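Local coordinates for trehalose-6-phosphate phosphatase-related protein (Thermoplasma acidophilum, PDB 1U02) that removes the phosphate from trehalose 6-phosphate with the help of magnesium, releasing free trehalose in trehalose biosynthesis, at residues D7-G10 against T11-I15; L28-L31 against I32-K36; I213-R216 against K217-F221. All coordinates share one frame; numbering follows the deposited sequence.

How the contacts relate
Followed from the N terminus, the three contacts come in series, none enclosing or crossing another, and each joins residues only a few positions apart. Contact 1 closes the tight turn that leaves strand 3-7 and carries the magnesium site. Contact 2 is a turn of helix 26-38, the first crossover back to strand 40-44, and contact 3 a turn of helix 212-229 near the C terminus; neither closes a loop of its own. The pieces meet in space: V13 CG1 lies 3.7 Å from L28 CD2, L12 CD2 3.7 Å from L219 CD1, and L31 CD2 3.5 Å from K220 CA. Two helices distant in sequence are thereby tied together beside the magnesium-binding turn.

Contact 1: D7-G10 against T11-I15; sequences DYDG and TLVPI. With NA (sodium ion), chain C; MG (magnesium ion), chain B.
The magnesium site of this HAD-clan phosphatase illustrates how a DxDxT motif folds at the end of a central strand. D7, probably the nucleophile by analogy with relatives, binds magnesium through OD2, which also accepts a hydrogen bond from T11 OG1 at 2.7 Å on its anti lone pair. D7 OD1 receives a bond from a magnesium-bound water and forms a salt bridge with K161. D9 joins the same ion through its carbonyl oxygen, 2.0 Å from the metal, and D179 and three waters complete the coordination. The D9 side chain, held by a salt bridge to R47, contributes OD1 to a sodium ion shared with P14 O and S22.

Within the turn, Y8 O gathers three backbone N-H groups: L12 N donates in the carbonyl plane at 2.8 Å, T11 N arrives from above that plane at 3.1 Å, and V13 N adds a weak bond. With CG anti to the backbone N (chi1 -168°), the Y8 ring offers one face to V13 CG2, a CH-pi contact 4.0 Å from the ring centroid, while Y8 OH bonds S22 O. G10, at positive phi (79°), lies against I15 CD1, which approaches its N to 3.4 Å. Outward, L12 and V13 rest on L28 of helix 26-38, while T11, L12 and V13 meet M215, L219 and R216 of helix 212-229.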
loop_
_atom_site.group_PDB
_atom_site.type_symbol
_atom_site.label_atom_id
_atom_site.label_comp_id
_atom_site.label_asym_id
_atom_site.label_seq_id
_atom_site.Cartn_x
_atom_site.Cartn_y
_atom_site.Cartn_z
ATOM N N ASP A 7 3.772 -6.113 -0.485
ATOM C CA ASP A 7 3.517 -4.686 -0.339
ATOM C C ASP A 7 4.257 -4.076 -1.531
ATOM O O ASP A 7 5.159 -4.705 -2.086
ATOM C CB ASP A 7 4.123 -4.175 0.975
ATOM C CG ASP A 7 4.131 -2.658 1.071
ATOM O OD1 ASP A 7 3.061 -2.035 0.931
ATOM O OD2 ASP A 7 5.216 -2.085 1.295
ATOM N N TYR A 8 3.891 -2.862 -1.926
ATOM C CA TYR A 8 4.540 -2.222 -3.067
ATOM C C TYR A 8 5.620 -1.211 -2.661
ATOM O O TYR A 8 6.819 -1.476 -2.806
ATOM C CB TYR A 8 3.486 -1.525 -3.946
ATOM C CG TYR A 8 4.003 -1.067 -5.288
ATOM C CD1 TYR A 8 4.363 -1.993 -6.271
ATOM C CD2 TYR A 8 4.158 0.288 -5.574
ATOM C CE1 TYR A 8 4.867 -1.582 -7.506
ATOM C CE2 TYR A 8 4.666 0.714 -6.814
ATOM C CZ TYR A 8 5.017 -0.229 -7.771
ATOM O OH TYR A 8 5.525 0.174 -8.987
ATOM N N ASP A 9 5.198 -0.055 -2.152
ATOM C CA ASP A 9 6.151 0.978 -1.754
ATOM C C ASP A 9 7.071 0.560 -0.617
ATOM O O ASP A 9 6.618 0.121 0.441
ATOM C CB ASP A 9 5.410 2.255 -1.380
ATOM C CG ASP A 9 4.608 2.801 -2.537
ATOM O OD1 ASP A 9 5.226 3.186 -3.555
ATOM O OD2 ASP A 9 3.369 2.827 -2.433
ATOM N N GLY A 10 8.370 0.706 -0.856
ATOM C CA GLY A 10 9.361 0.346 0.139
ATOM C C GLY A 10 9.627 -1.144 0.201
ATOM O O GLY A 10 10.493 -1.590 0.955
ATOM N N THR A 11 8.884 -1.918 -0.587
ATOM C CA THR A 11 9.044 -3.366 -0.610
ATOM C C THR A 11 9.524 -3.853 -1.981
ATOM O O THR A 11 10.528 -4.562 -2.076
ATOM C CB THR A 11 7.722 -4.058 -0.217
ATOM O OG1 THR A 11 7.380 -3.678 1.124
ATOM C CG2 THR A 11 7.863 -5.577 -0.286
ATOM N N LEU A 12 8.810 -3.471 -3.036
ATOM C CA LEU A 12 9.189 -3.850 -4.394
ATOM C C LEU A 12 9.878 -2.680 -5.093
ATOM O O LEU A 12 10.654 -2.866 -6.030
ATOM C CB LEU A 12 7.959 -4.286 -5.199
ATOM C CG LEU A 12 7.195 -5.492 -4.637
ATOM C CD1 LEU A 12 6.028 -5.846 -5.558
ATOM C CD2 LEU A 12 8.142 -6.684 -4.498
ATOM N N VAL A 13 9.570 -1.471 -4.642
ATOM C CA VAL A 13 10.174 -0.260 -5.190
ATOM C C VAL A 13 10.616 0.563 -3.986
ATOM O O VAL A 13 10.100 0.383 -2.884
ATOM C CB VAL A 13 9.167 0.568 -6.038
ATOM C CG1 VAL A 13 8.737 -0.229 -7.259
ATOM C CG2 VAL A 13 7.955 0.948 -5.194
ATOM N N PRO A 14 11.589 1.464 -4.172
ATOM C CA PRO A 14 12.046 2.276 -3.047
ATOM C C PRO A 14 11.072 3.401 -2.709
ATOM O O PRO A 14 10.235 3.788 -3.528
ATOM C CB PRO A 14 13.383 2.820 -3.541
ATOM C CG PRO A 14 13.119 3.036 -5.001
ATOM C CD PRO A 14 12.358 1.772 -5.394
ATOM N N ILE A 15 11.183 3.911 -1.490
ATOM C CA ILE A 15 10.362 5.026 -1.052
ATOM C C ILE A 15 11.083 6.232 -1.628
ATOM O O ILE A 15 12.296 6.357 -1.466
ATOM C CB ILE A 15 10.351 5.139 0.483
ATOM C CG1 ILE A 15 9.713 3.889 1.092
ATOM C CG2 ILE A 15 9.577 6.382 0.913
ATOM C CD1 ILE A 15 8.254 3.726 0.718
HETATM NA NA NA C . 7.469 4.604 -3.723
HETATM MG MG MG B . 5.455 -0.180 2.107
HETATM O O HOH W 1 3.846 0.711 1.116
HETATM O O HOH W 2 6.043 1.622 2.863
HETATM O O HOH W 3 4.025 -0.591 3.611
HETATM O O HOH W 4 7.601 6.648 -2.236
#

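Contact 2: L28-L31 against I32-K36; sequences LLSL and ISDLK
The flat carboxylate of D34 has the carbonyl oxygen of S30 standing over it, almost straight above CG at 3.3 Å. D34 CG lies anti to its own carbonyl carbon (chi1 -71°), which folds the group back along the helix over the preceding turn. On that same side of the carboxylate plane a water bridges the two side chains: it donates to D34 OD1 at 3.1 Å and is hydrogen-bonded to S30 OG at 2.8 Å. The serine hydroxyl and the acid are thus coupled through solvent, for OD2 stays 4.1 Å from S30 OG.

The backbone beneath is regular alpha-helix. I32 N gives a nearly straight bond to L28 O (N-H...O 173°), and the next three residues repeat the pattern, D34 N donating to the same S30 O that overhangs its carboxylate. At the end of 32-36 the K36 chain bends back, and NZ donates to S33 O at 3.0 Å.

On the inner side L28 and I32 run side by side, pointing the same way, with L28 CD1 touching I32 CG1 at 3.6 Å. This is a turn of the crossover helix in a beta-alpha-beta unit: I32 and L35 pack on strand 3-7, L35 and K36 reach T41 of strand 40-44, and L28, L31 and D34 face helix 212-229.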
loop_
_atom_site.group_PDB
_atom_site.type_symbol
_atom_site.label_atom_id
_atom_site.label_comp_id
_atom_site.label_asym_id
_atom_site.label_seq_id
_atom_site.Cartn_x
_atom_site.Cartn_y
_atom_site.Cartn_z
ATOM N N LEU A 28 11.492 -5.138 -12.477
ATOM C CA LEU A 28 10.392 -5.544 -11.615
ATOM C C LEU A 28 9.273 -6.171 -12.449
ATOM O O LEU A 28 8.648 -7.149 -12.028
ATOM C CB LEU A 28 9.852 -4.344 -10.822
ATOM C CG LEU A 28 8.688 -4.639 -9.862
ATOM C CD1 LEU A 28 9.071 -5.778 -8.921
ATOM C CD2 LEU A 28 8.324 -3.383 -9.070
ATOM N N LEU A 29 9.023 -5.612 -13.630
ATOM C CA LEU A 29 7.979 -6.140 -14.502
ATOM C C LEU A 29 8.275 -7.600 -14.855
ATOM O O LEU A 29 7.379 -8.440 -14.843
ATOM C CB LEU A 29 7.870 -5.293 -15.780
ATOM C CG LEU A 29 7.289 -3.886 -15.570
ATOM C CD1 LEU A 29 7.435 -3.041 -16.832
ATOM C CD2 LEU A 29 5.822 -4.009 -15.175
ATOM N N SER A 30 9.536 -7.901 -15.152
ATOM C CA SER A 30 9.937 -9.265 -15.504
ATOM C C SER A 30 9.779 -10.209 -14.308
ATOM O O SER A 30 9.218 -11.301 -14.434
ATOM C CB SER A 30 11.391 -9.263 -15.994
ATOM O OG SER A 30 11.900 -10.579 -16.148
ATOM N N LEU A 31 10.267 -9.775 -13.146
ATOM C CA LEU A 31 10.193 -10.570 -11.920
ATOM C C LEU A 31 8.772 -10.950 -11.528
ATOM O O LEU A 31 8.487 -12.112 -11.243
ATOM C CB LEU A 31 10.825 -9.806 -10.757
ATOM C CG LEU A 31 12.340 -9.861 -10.592
ATOM C CD1 LEU A 31 12.751 -8.878 -9.507
ATOM C CD2 LEU A 31 12.772 -11.279 -10.227
ATOM N N ILE A 32 7.882 -9.965 -11.502
ATOM C CA ILE A 32 6.499 -10.217 -11.119
ATOM C C ILE A 32 5.775 -10.990 -12.214
ATOM O O ILE A 32 4.943 -11.850 -11.926
ATOM C CB ILE A 32 5.763 -8.888 -10.804
ATOM C CG1 ILE A 32 6.460 -8.181 -9.635
ATOM C CG2 ILE A 32 4.316 -9.161 -10.434
ATOM C CD1 ILE A 32 6.507 -9.014 -8.360
ATOM N N SER A 33 6.104 -10.684 -13.465
ATOM C CA SER A 33 5.509 -11.377 -14.602
ATOM C C SER A 33 5.771 -12.876 -14.446
ATOM O O SER A 33 4.865 -13.692 -14.602
ATOM C CB SER A 33 6.128 -10.875 -15.913
ATOM O OG SER A 33 5.651 -11.623 -17.019
ATOM N N ASP A 34 7.014 -13.229 -14.124
ATOM C CA ASP A 34 7.386 -14.631 -13.938
ATOM C C ASP A 34 6.716 -15.218 -12.706
ATOM O O ASP A 34 6.117 -16.290 -12.759
ATOM C CB ASP A 34 8.901 -14.775 -13.778
ATOM C CG ASP A 34 9.656 -14.524 -15.062
ATOM O OD1 ASP A 34 9.017 -14.464 -16.134
ATOM O OD2 ASP A 34 10.898 -14.399 -14.998
ATOM N N LEU A 35 6.822 -14.505 -11.593
ATOM C CA LEU A 35 6.253 -14.957 -10.334
ATOM C C LEU A 35 4.757 -15.285 -10.389
ATOM O O LEU A 35 4.327 -16.307 -9.855
ATOM C CB LEU A 35 6.506 -13.900 -9.259
ATOM C CG LEU A 35 6.169 -14.271 -7.813
ATOM C CD1 LEU A 35 7.131 -15.343 -7.312
ATOM C CD2 LEU A 35 6.258 -13.028 -6.944
ATOM N N LYS A 36 3.968 -14.430 -11.037
ATOM C CA LYS A 36 2.524 -14.643 -11.113
ATOM C C LYS A 36 2.142 -15.886 -11.912
ATOM O O LYS A 36 1.016 -16.367 -11.827
ATOM C CB LYS A 36 1.824 -13.403 -11.690
ATOM C CG LYS A 36 2.064 -13.127 -13.171
ATOM C CD LYS A 36 0.926 -13.660 -14.032
ATOM C CE LYS A 36 0.990 -13.109 -15.453
ATOM N NZ LYS A 36 2.267 -13.451 -16.146
HETATM O O HOH W 5 10.106 -12.099 -17.756
#

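Contact 3: I213-R216 against K217-F221; sequences IEMR and KILKF
M215, a selenomethionine, meets L219 one turn later on helix 212-229, which flanks the Rossmann-like sheet of this HAD fold. The methyl group does the touching: M215 CE lies 3.6 Å from L219 CD2 and 3.7 Å from L219 CG, the two side chains slanting across each other. The M215 chain leaves the backbone with CG anti to N (chi1 -178°), then bends at the next two torsions, and this turns CE along the helix axis toward the leucine. I218 CG2 stands further off, 4.2 Å from the same methyl. L219 CG also rests 3.4 Å from M215 O, so M215 meets the leucine with both its carbonyl and its methyl.

That carbonyl is one of four i to i+4 acceptors that link 213-216 to 217-221; L219 N donates to M215 O, and the same step links K217 to I213, I218 to E214 and K220 to R216. An alanine in place of L219 would probably leave M215 CE without its nearest partner in this turn and open a gap over M215 O.

In the next shell M215 rests on I196 and V198 of strand 194-198 and on T11 of the magnesium-binding turn, I218 packs on F207 and V209 of strand 207-209, and E214 is tethered at both ends, its N bonded to D211 and OE1 to A210 N. R216, extended from CG to NE, leans over L28 and L31 of helix 26-38 and makes a salt bridge through NH1 to D25, and its NE probably donates to L12 O, 2.9 Å away.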
loop_
_atom_site.group_PDB
_atom_site.type_symbol
_atom_site.label_atom_id
_atom_site.label_comp_id
_atom_site.label_asym_id
_atom_site.label_seq_id
_atom_site.Cartn_x
_atom_site.Cartn_y
_atom_site.Cartn_z
ATOM N N ILE A 213 15.834 -4.045 -3.177
ATOM C CA ILE A 213 16.757 -4.741 -4.065
ATOM C C ILE A 213 16.936 -6.188 -3.597
ATOM O O ILE A 213 16.852 -7.124 -4.399
ATOM C CB ILE A 213 18.120 -4.032 -4.091
ATOM C CG1 ILE A 213 17.946 -2.627 -4.666
ATOM C CG2 ILE A 213 19.122 -4.840 -4.913
ATOM C CD1 ILE A 213 19.161 -1.738 -4.520
ATOM N N GLU A 214 17.161 -6.379 -2.299
ATOM C CA GLU A 214 17.330 -7.731 -1.764
ATOM C C GLU A 214 15.993 -8.471 -1.862
ATOM O O GLU A 214 15.950 -9.670 -2.153
ATOM C CB GLU A 214 17.792 -7.678 -0.304
ATOM C CG GLU A 214 18.461 -8.965 0.171
ATOM C CD GLU A 214 18.809 -8.947 1.658
ATOM O OE1 GLU A 214 19.179 -7.872 2.177
ATOM O OE2 GLU A 214 18.726 -10.016 2.302
HETATM N N MSE A 215 14.902 -7.753 -1.615
HETATM C CA MSE A 215 13.577 -8.350 -1.696
HETATM C C MSE A 215 13.356 -8.912 -3.102
HETATM O O MSE A 215 12.852 -10.022 -3.265
HETATM C CB MSE A 215 12.503 -7.307 -1.385
HETATM C CG MSE A 215 11.083 -7.844 -1.388
HETATM SE SE MSE A 215 10.736 -9.117 0.053
HETATM C CE MSE A 215 10.390 -10.663 -1.021
ATOM N N ARG A 216 13.730 -8.140 -4.115
ATOM C CA ARG A 216 13.568 -8.583 -5.494
ATOM C C ARG A 216 14.410 -9.829 -5.756
ATOM O O ARG A 216 14.004 -10.726 -6.497
ATOM C CB ARG A 216 13.992 -7.485 -6.463
ATOM C CG ARG A 216 13.052 -6.297 -6.506
ATOM C CD ARG A 216 13.410 -5.368 -7.649
ATOM N NE ARG A 216 12.543 -4.197 -7.700
ATOM C CZ ARG A 216 12.621 -3.259 -8.637
ATOM N NH1 ARG A 216 13.528 -3.363 -9.596
ATOM N NH2 ARG A 216 11.794 -2.218 -8.619
ATOM N N LYS A 217 15.585 -9.873 -5.137
ATOM C CA LYS A 217 16.501 -10.992 -5.307
ATOM C C LYS A 217 15.896 -12.272 -4.747
ATOM O O LYS A 217 16.061 -13.345 -5.321
ATOM C CB LYS A 217 17.827 -10.687 -4.609
ATOM C CG LYS A 217 18.965 -11.593 -5.027
ATOM C CD LYS A 217 20.280 -11.152 -4.398
ATOM C CE LYS A 217 21.443 -11.961 -4.945
ATOM N NZ LYS A 217 22.745 -11.514 -4.382
ATOM N N ILE A 218 15.196 -12.155 -3.623
ATOM C CA ILE A 218 14.558 -13.311 -3.008
ATOM C C ILE A 218 13.446 -13.828 -3.924
ATOM O O ILE A 218 13.300 -15.041 -4.116
ATOM C CB ILE A 218 13.969 -12.951 -1.624
ATOM C CG1 ILE A 218 15.099 -12.841 -0.597
ATOM C CG2 ILE A 218 12.952 -13.996 -1.188
ATOM C CD1 ILE A 218 15.854 -14.142 -0.372
ATOM N N LEU A 219 12.674 -12.905 -4.495
ATOM C CA LEU A 219 11.591 -13.276 -5.401
ATOM C C LEU A 219 12.185 -13.919 -6.653
ATOM O O LEU A 219 11.638 -14.882 -7.196
ATOM C CB LEU A 219 10.767 -12.039 -5.785
ATOM C CG LEU A 219 10.037 -11.305 -4.655
ATOM C CD1 LEU A 219 9.257 -10.125 -5.230
ATOM C CD2 LEU A 219 9.091 -12.262 -3.949
ATOM N N LYS A 220 13.307 -13.371 -7.105
ATOM C CA LYS A 220 14.013 -13.886 -8.271
ATOM C C LYS A 220 14.394 -15.345 -8.003
ATOM O O LYS A 220 14.227 -16.211 -8.856
ATOM C CB LYS A 220 15.277 -13.054 -8.508
ATOM C CG LYS A 220 16.207 -13.572 -9.601
ATOM C CD LYS A 220 17.597 -12.952 -9.459
ATOM C CE LYS A 220 18.486 -13.253 -10.657
ATOM N NZ LYS A 220 18.021 -12.549 -11.886
ATOM N N PHE A 221 14.898 -15.604 -6.801
ATOM C CA PHE A 221 15.306 -16.946 -6.409
ATOM C C PHE A 221 14.132 -17.922 -6.338
ATOM O O PHE A 221 14.222 -19.052 -6.829
ATOM C CB PHE A 221 16.012 -16.904 -5.054
ATOM C CG PHE A 221 16.664 -18.198 -4.675
ATOM C CD1 PHE A 221 17.777 -18.661 -5.376
ATOM C CD2 PHE A 221 16.158 -18.965 -3.627
ATOM C CE1 PHE A 221 18.383 -19.874 -5.039
ATOM C CE2 PHE A 221 16.755 -20.180 -3.281
ATOM C CZ PHE A 221 17.867 -20.634 -3.989
#